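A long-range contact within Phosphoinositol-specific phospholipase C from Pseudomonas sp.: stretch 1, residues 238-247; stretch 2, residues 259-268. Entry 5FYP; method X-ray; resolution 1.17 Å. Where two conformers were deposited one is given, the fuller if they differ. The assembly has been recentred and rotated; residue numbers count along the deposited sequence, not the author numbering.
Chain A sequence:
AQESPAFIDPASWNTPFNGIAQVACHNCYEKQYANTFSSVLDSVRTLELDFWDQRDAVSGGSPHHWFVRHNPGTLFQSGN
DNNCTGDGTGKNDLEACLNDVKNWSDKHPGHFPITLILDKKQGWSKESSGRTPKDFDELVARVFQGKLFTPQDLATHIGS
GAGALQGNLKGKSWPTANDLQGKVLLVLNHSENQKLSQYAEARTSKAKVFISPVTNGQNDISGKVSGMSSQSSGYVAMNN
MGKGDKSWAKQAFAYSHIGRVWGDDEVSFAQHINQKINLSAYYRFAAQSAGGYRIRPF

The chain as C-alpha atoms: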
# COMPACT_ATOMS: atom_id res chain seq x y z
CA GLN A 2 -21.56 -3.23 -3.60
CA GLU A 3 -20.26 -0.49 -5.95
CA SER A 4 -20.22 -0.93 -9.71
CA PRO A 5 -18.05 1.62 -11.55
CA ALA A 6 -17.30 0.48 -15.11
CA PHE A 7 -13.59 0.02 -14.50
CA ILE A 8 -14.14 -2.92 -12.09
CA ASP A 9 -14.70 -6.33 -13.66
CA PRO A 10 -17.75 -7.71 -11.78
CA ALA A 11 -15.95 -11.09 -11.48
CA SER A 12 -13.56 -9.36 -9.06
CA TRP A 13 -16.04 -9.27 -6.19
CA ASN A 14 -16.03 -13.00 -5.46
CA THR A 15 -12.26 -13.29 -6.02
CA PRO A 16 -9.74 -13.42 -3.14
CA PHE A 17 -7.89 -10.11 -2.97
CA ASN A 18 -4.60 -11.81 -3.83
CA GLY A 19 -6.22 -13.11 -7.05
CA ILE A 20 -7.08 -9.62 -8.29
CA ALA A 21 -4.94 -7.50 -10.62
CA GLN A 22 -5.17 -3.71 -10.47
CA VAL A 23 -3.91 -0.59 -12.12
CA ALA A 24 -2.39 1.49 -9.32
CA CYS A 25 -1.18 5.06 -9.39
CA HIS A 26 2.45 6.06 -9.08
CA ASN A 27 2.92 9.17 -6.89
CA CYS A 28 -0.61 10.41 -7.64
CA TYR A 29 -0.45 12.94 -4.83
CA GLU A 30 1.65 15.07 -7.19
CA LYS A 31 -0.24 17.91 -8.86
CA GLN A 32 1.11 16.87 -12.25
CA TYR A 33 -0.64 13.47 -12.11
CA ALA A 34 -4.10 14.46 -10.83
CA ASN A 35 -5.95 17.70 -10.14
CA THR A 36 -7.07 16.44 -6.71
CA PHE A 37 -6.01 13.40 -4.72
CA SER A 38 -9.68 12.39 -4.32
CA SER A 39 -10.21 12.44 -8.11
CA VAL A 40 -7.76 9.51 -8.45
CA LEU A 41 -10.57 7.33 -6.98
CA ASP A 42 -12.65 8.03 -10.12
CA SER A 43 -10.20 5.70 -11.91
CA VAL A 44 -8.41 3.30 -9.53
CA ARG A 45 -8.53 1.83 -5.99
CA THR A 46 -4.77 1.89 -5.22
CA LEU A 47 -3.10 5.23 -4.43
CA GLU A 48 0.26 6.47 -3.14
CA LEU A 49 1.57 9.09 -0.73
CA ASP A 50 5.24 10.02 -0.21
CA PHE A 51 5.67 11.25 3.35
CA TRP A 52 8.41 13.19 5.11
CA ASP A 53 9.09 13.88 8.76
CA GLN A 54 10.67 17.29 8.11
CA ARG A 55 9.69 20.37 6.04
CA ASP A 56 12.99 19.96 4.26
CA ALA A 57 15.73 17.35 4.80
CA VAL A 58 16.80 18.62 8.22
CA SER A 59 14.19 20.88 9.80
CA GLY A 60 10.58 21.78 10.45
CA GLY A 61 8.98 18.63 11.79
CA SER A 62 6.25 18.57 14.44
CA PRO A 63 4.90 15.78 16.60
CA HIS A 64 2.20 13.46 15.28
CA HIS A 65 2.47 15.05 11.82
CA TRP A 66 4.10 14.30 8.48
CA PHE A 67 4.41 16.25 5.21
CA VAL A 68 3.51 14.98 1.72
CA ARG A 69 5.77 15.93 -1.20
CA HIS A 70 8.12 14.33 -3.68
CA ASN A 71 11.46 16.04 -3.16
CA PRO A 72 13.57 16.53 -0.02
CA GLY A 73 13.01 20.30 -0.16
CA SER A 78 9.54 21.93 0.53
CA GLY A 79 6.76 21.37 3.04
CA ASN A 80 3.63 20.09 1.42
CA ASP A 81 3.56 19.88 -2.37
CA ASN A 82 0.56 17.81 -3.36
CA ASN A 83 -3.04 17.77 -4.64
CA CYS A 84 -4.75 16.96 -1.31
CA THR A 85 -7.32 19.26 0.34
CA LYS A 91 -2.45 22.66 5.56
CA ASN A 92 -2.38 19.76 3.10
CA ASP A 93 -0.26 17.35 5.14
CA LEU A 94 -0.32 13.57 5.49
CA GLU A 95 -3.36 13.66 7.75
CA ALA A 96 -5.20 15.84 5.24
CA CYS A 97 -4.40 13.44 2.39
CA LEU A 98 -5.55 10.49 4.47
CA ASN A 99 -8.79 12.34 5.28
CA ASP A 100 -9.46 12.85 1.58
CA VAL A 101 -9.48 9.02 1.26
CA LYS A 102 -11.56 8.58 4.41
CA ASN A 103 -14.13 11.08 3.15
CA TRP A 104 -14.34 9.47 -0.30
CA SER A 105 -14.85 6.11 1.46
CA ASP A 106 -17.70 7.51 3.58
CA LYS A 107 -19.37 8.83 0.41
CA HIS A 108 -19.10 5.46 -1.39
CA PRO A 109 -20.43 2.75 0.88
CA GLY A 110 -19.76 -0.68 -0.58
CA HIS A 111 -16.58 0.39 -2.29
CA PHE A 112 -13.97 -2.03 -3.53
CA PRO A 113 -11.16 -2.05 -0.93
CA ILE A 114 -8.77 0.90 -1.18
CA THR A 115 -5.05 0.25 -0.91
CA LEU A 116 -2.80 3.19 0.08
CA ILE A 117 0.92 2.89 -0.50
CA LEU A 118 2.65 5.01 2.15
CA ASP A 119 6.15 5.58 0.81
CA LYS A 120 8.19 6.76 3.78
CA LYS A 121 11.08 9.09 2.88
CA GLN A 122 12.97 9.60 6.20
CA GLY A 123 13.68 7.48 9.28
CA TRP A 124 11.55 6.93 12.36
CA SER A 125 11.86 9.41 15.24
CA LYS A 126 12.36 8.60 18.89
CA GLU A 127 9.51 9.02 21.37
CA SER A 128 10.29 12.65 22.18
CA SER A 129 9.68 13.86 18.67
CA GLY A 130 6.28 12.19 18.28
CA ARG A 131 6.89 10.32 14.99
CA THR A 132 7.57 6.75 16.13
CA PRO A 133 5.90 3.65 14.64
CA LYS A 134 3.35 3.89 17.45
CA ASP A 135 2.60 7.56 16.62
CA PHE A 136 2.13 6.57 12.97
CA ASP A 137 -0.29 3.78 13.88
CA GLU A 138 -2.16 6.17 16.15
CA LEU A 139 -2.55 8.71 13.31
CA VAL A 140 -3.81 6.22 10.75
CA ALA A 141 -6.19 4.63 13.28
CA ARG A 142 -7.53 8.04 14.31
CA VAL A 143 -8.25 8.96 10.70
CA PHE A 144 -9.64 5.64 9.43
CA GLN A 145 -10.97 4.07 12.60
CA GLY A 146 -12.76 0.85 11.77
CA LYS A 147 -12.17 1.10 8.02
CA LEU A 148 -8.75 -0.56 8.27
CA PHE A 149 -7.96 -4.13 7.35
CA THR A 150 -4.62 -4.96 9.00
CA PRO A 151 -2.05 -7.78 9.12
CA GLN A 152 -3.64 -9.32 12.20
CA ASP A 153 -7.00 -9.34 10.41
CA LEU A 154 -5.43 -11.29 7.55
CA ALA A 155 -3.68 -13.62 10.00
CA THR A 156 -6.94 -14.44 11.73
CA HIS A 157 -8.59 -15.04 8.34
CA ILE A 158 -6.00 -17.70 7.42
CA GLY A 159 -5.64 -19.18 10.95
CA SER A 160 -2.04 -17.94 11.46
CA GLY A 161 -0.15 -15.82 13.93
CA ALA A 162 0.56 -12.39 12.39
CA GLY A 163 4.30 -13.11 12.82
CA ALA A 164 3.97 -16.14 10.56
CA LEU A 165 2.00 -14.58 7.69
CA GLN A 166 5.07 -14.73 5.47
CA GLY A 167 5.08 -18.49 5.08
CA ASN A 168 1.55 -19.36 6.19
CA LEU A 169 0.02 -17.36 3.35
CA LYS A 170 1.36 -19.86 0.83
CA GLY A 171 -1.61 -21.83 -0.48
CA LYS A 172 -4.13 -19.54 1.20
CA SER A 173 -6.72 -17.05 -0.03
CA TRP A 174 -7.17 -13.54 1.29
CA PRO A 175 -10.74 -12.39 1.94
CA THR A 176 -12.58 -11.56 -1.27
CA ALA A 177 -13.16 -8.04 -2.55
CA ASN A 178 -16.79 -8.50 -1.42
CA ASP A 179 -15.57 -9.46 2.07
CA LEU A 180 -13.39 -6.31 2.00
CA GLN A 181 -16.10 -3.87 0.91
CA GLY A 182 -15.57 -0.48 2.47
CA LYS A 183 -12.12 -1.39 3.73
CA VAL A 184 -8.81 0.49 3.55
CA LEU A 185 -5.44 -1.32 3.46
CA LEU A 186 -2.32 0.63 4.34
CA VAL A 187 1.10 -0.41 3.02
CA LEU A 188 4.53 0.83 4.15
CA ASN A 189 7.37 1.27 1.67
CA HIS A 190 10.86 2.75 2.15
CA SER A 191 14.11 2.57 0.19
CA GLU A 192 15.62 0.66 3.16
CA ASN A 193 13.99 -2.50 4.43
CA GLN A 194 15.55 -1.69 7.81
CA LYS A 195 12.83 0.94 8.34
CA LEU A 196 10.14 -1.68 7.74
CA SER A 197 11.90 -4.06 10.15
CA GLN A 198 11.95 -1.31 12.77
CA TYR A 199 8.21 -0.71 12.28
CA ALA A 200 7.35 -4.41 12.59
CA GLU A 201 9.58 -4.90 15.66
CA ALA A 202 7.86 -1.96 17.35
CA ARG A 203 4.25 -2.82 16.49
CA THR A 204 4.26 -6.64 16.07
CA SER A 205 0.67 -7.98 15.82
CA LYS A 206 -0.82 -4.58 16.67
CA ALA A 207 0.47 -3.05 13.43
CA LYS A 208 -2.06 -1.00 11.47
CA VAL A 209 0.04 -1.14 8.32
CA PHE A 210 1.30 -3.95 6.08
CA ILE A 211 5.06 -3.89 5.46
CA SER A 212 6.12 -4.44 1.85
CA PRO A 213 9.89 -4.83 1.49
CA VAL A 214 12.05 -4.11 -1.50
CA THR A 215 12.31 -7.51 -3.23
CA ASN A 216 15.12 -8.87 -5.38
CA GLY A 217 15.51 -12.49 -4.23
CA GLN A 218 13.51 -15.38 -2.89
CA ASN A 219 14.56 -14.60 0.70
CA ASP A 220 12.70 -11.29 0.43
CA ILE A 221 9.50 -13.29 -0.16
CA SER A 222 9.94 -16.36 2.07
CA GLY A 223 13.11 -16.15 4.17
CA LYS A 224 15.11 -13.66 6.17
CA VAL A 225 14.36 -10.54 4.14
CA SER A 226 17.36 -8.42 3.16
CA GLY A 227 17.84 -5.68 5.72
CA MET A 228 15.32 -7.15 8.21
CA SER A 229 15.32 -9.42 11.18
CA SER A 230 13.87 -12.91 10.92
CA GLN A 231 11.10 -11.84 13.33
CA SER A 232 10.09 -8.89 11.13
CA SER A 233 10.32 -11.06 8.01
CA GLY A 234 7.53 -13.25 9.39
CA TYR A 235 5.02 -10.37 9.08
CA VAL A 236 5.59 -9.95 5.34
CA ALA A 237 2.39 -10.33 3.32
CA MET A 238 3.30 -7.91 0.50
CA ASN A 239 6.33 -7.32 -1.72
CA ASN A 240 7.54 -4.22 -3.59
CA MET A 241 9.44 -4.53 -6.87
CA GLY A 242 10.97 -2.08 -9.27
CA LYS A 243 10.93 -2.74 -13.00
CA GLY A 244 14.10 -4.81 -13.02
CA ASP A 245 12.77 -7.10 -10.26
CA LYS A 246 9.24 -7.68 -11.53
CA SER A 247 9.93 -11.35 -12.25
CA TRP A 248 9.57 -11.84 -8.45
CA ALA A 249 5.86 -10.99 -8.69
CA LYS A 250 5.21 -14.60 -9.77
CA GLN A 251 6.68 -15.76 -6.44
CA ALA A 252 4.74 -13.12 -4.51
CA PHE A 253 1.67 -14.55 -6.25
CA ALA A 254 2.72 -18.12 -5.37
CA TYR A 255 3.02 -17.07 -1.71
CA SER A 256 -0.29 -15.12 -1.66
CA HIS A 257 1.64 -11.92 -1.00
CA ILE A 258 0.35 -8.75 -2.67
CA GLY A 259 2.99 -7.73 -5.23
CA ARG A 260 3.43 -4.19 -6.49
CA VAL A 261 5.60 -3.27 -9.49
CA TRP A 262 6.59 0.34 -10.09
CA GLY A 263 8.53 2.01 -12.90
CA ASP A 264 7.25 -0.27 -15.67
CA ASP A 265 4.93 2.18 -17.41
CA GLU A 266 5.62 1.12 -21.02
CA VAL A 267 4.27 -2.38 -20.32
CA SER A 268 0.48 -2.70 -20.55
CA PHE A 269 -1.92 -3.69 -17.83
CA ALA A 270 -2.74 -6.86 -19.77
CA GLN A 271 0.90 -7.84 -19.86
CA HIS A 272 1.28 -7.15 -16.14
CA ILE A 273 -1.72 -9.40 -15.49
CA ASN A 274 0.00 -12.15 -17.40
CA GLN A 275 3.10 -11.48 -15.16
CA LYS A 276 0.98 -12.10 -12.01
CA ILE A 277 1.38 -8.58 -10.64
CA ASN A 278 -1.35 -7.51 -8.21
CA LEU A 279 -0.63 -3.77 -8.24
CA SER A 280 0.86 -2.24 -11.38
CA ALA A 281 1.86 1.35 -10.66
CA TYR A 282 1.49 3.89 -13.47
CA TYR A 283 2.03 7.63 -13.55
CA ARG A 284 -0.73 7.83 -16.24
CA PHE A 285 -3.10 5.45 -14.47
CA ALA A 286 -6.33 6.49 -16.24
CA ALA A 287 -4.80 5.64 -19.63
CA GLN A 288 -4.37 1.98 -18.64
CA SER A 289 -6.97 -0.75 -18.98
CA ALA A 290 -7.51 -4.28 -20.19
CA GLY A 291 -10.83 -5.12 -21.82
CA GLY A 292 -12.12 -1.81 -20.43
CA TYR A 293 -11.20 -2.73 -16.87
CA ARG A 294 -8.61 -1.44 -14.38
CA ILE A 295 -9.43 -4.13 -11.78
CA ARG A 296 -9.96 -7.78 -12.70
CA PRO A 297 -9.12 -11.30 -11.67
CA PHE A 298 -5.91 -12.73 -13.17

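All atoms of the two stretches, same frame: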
# COMPACT_ATOMS: atom_id res chain seq x y z
N MET A 238 3.28 -8.77 1.68
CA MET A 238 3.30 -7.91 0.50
C MET A 238 4.75 -7.73 0.09
O MET A 238 5.64 -7.80 0.94
CB MET A 238 2.69 -6.54 0.79
CG MET A 238 1.22 -6.61 1.16
SD MET A 238 0.48 -4.99 0.86
CE MET A 238 -1.24 -5.28 1.28
N ASN A 239 4.97 -7.50 -1.20
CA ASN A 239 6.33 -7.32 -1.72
C ASN A 239 6.33 -6.20 -2.76
O ASN A 239 5.41 -6.08 -3.56
CB ASN A 239 6.87 -8.61 -2.33
CG ASN A 239 7.15 -9.65 -1.25
OD1 ASN A 239 6.28 -10.49 -0.91
ND2 ASN A 239 8.34 -9.59 -0.69
N ASN A 240 7.41 -5.41 -2.74
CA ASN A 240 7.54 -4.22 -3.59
C ASN A 240 8.74 -4.43 -4.53
O ASN A 240 9.86 -4.68 -4.09
CB ASN A 240 7.67 -2.90 -2.80
CG ASN A 240 7.10 -1.65 -3.55
OD1 ASN A 240 5.94 -1.54 -4.03
ND2 ASN A 240 7.94 -0.65 -3.55
N MET A 241 8.46 -4.27 -5.82
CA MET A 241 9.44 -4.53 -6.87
C MET A 241 9.53 -3.38 -7.84
O MET A 241 8.52 -2.90 -8.35
CB MET A 241 9.08 -5.79 -7.65
CG MET A 241 9.44 -7.00 -6.81
SD MET A 241 8.22 -7.74 -5.76
CE MET A 241 6.71 -7.79 -6.85
N GLY A 242 10.74 -2.96 -8.13
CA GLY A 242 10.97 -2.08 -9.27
C GLY A 242 10.95 -2.88 -10.56
O GLY A 242 10.86 -4.11 -10.59
N LYS A 243 11.06 -2.15 -11.68
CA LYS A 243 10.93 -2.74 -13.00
C LYS A 243 11.86 -3.94 -13.20
O LYS A 243 11.44 -4.96 -13.75
CB LYS A 243 11.21 -1.65 -14.06
CG LYS A 243 11.35 -2.13 -15.49
CD LYS A 243 11.46 -0.99 -16.49
CE LYS A 243 12.72 -0.13 -16.33
NZ LYS A 243 12.70 1.01 -17.30
N GLY A 244 13.10 -3.79 -12.80
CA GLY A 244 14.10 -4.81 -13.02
C GLY A 244 13.88 -6.07 -12.21
O GLY A 244 14.46 -7.10 -12.51
N ASP A 245 13.05 -5.99 -11.17
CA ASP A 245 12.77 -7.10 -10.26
C ASP A 245 11.38 -7.67 -10.38
O ASP A 245 10.97 -8.50 -9.56
CB ASP A 245 13.02 -6.61 -8.85
CG ASP A 245 14.49 -6.29 -8.62
OD1 ASP A 245 15.37 -7.08 -9.04
OD2 ASP A 245 14.84 -5.25 -8.05
N LYS A 246 10.66 -7.28 -11.44
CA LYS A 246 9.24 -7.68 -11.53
C LYS A 246 9.03 -9.15 -11.71
O LYS A 246 7.94 -9.65 -11.45
CB LYS A 246 8.55 -6.93 -12.64
CG LYS A 246 8.98 -7.32 -14.05
CD LYS A 246 8.11 -6.59 -15.06
CE LYS A 246 8.44 -6.97 -16.48
NZ LYS A 246 7.45 -6.34 -17.40
N SER A 247 10.05 -9.88 -12.15
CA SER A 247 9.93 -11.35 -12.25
C SER A 247 9.55 -11.97 -10.90
O SER A 247 8.94 -13.04 -10.88
CB SER A 247 11.24 -11.97 -12.77
OG SER A 247 12.34 -11.70 -11.94
N GLY A 259 1.84 -8.31 -4.54
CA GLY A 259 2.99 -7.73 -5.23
C GLY A 259 2.65 -6.45 -5.92
O GLY A 259 1.64 -6.37 -6.62
N ARG A 260 3.54 -5.47 -5.78
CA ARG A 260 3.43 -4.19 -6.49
C ARG A 260 4.69 -4.00 -7.32
O ARG A 260 5.80 -4.23 -6.84
CB ARG A 260 3.27 -3.03 -5.53
CG ARG A 260 3.12 -1.68 -6.21
CD ARG A 260 2.52 -0.65 -5.25
NE ARG A 260 2.38 0.70 -5.80
CZ ARG A 260 3.36 1.55 -5.89
NH1 ARG A 260 4.60 1.20 -5.56
NH2 ARG A 260 3.10 2.78 -6.34
N VAL A 261 4.49 -3.59 -8.58
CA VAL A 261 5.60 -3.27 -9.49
C VAL A 261 5.48 -1.83 -9.93
O VAL A 261 4.43 -1.43 -10.47
CB VAL A 261 5.63 -4.19 -10.72
CG1 VAL A 261 6.67 -3.71 -11.73
CG2 VAL A 261 5.93 -5.61 -10.28
N TRP A 262 6.54 -1.06 -9.72
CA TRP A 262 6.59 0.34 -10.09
C TRP A 262 7.70 0.57 -11.13
O TRP A 262 8.64 -0.22 -11.21
CB TRP A 262 6.79 1.23 -8.85
CG TRP A 262 8.02 0.90 -8.07
CD1 TRP A 262 8.15 -0.00 -7.08
CD2 TRP A 262 9.30 1.49 -8.27
NE1 TRP A 262 9.46 -0.04 -6.65
CE2 TRP A 262 10.17 0.88 -7.35
CE3 TRP A 262 9.80 2.48 -9.12
CZ2 TRP A 262 11.54 1.23 -7.27
CZ3 TRP A 262 11.16 2.83 -9.04
CH2 TRP A 262 12.00 2.19 -8.13
N GLY A 263 7.54 1.62 -11.91
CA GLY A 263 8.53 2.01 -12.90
C GLY A 263 8.43 1.31 -14.23
O GLY A 263 9.31 1.48 -15.05
N ASP A 264 7.37 0.56 -14.45
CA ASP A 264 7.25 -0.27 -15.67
C ASP A 264 6.10 0.22 -16.55
O ASP A 264 5.37 -0.55 -17.13
CB ASP A 264 7.07 -1.74 -15.31
CG ASP A 264 7.44 -2.69 -16.43
OD1 ASP A 264 8.34 -2.34 -17.24
OD2 ASP A 264 6.91 -3.81 -16.46
N ASP A 265 6.07 1.53 -16.76
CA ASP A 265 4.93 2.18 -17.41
C ASP A 265 4.70 1.84 -18.87
O ASP A 265 3.61 2.06 -19.39
CB ASP A 265 5.07 3.71 -17.30
CG ASP A 265 5.04 4.17 -15.86
OD1 ASP A 265 6.06 3.90 -15.16
OD2 ASP A 265 3.99 4.67 -15.44
N GLU A 266 5.74 1.39 -19.57
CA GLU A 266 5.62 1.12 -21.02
C GLU A 266 5.14 -0.29 -21.29
O GLU A 266 4.97 -0.65 -22.44
CB GLU A 266 6.92 1.42 -21.72
CG GLU A 266 7.16 2.93 -21.87
CD GLU A 266 7.52 3.65 -20.59
OE1 GLU A 266 8.52 3.27 -19.94
OE2 GLU A 266 6.86 4.65 -20.28
N VAL A 267 4.87 -1.05 -20.24
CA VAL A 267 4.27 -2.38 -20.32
C VAL A 267 2.79 -2.26 -19.92
O VAL A 267 2.45 -1.63 -18.95
CB VAL A 267 5.04 -3.37 -19.45
CG1 VAL A 267 4.34 -4.72 -19.35
CG2 VAL A 267 6.45 -3.53 -20.02
N SER A 268 1.92 -2.84 -20.73
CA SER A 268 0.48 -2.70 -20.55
C SER A 268 -0.05 -3.41 -19.33
O SER A 268 0.59 -4.34 -18.79
CB SER A 268 -0.25 -3.24 -21.76
OG SER A 268 -0.18 -4.65 -21.76
O HOH W 1 11.23 -1.93 -4.95
O HOH W 2 9.73 1.79 -17.78
O HOH W 3 11.68 2.85 -15.07
O HOH W 4 9.70 -4.45 -18.29

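The two stretches run side by side as neighbouring parallel strands, their axes inclined by 20° and 4.8 Å apart at closest approach. Asn239 pairs with Gly259, Asn240 with Arg260 and Met241 with Val261. The backbone ladder zigzags between the strands: Arg260 N donates to Asn239 O (3.0 Å), Met241 N to Arg260 O (2.8 Å), and Trp262 N to Met241 O (3.0 Å). The same carbonyls also receive CA-H...O contacts, Gly259 CA to Asn239 O at 3.4 Å and Val261 CA to Met241 O at 3.2 Å. Beyond this the ladder fails, for Lys243 N lies 3.1 Å from Trp262 O but at a poor angle.

Side chains alternate between the two faces of the sheet. On one, Met241 and Val261 form a buried apolar patch, with Met241 CB 4.1 Å from Val261 CG2. The methionine bends back so that its CE lies 4.1 Å from Gly259 CA; a CB on that glycine would come within a tight 3.3 Å of the methyl. Lys246 adds its aliphatic base, CB packing 3.8 Å from Val261 CG2.

On the other face, Arg260 NH1 makes a weak hydrogen bond to Asn240 OD1 (3.4 Å), the oxygen lying at the guanidinium edge. Next along, Gly242 CA sits over the face of the Trp262 indole, 3.8 Å from the centroid of its five-membered ring. The absence of a side chain permits this approach, since a CB would be only 3.3 Å from Trp262 CZ2. A water accepts from Trp262 NE1 (3.1 Å) and donates weakly to Asn240 O (3.2 Å).

Past the strands, the extended Lys246 reaches buried Asp264 in a salt bridge, NZ to OD2 at 2.8 Å. Lys243, more exposed, instead reaches Gly263 O through two waters, each 3.1 Å from Lys243 NZ.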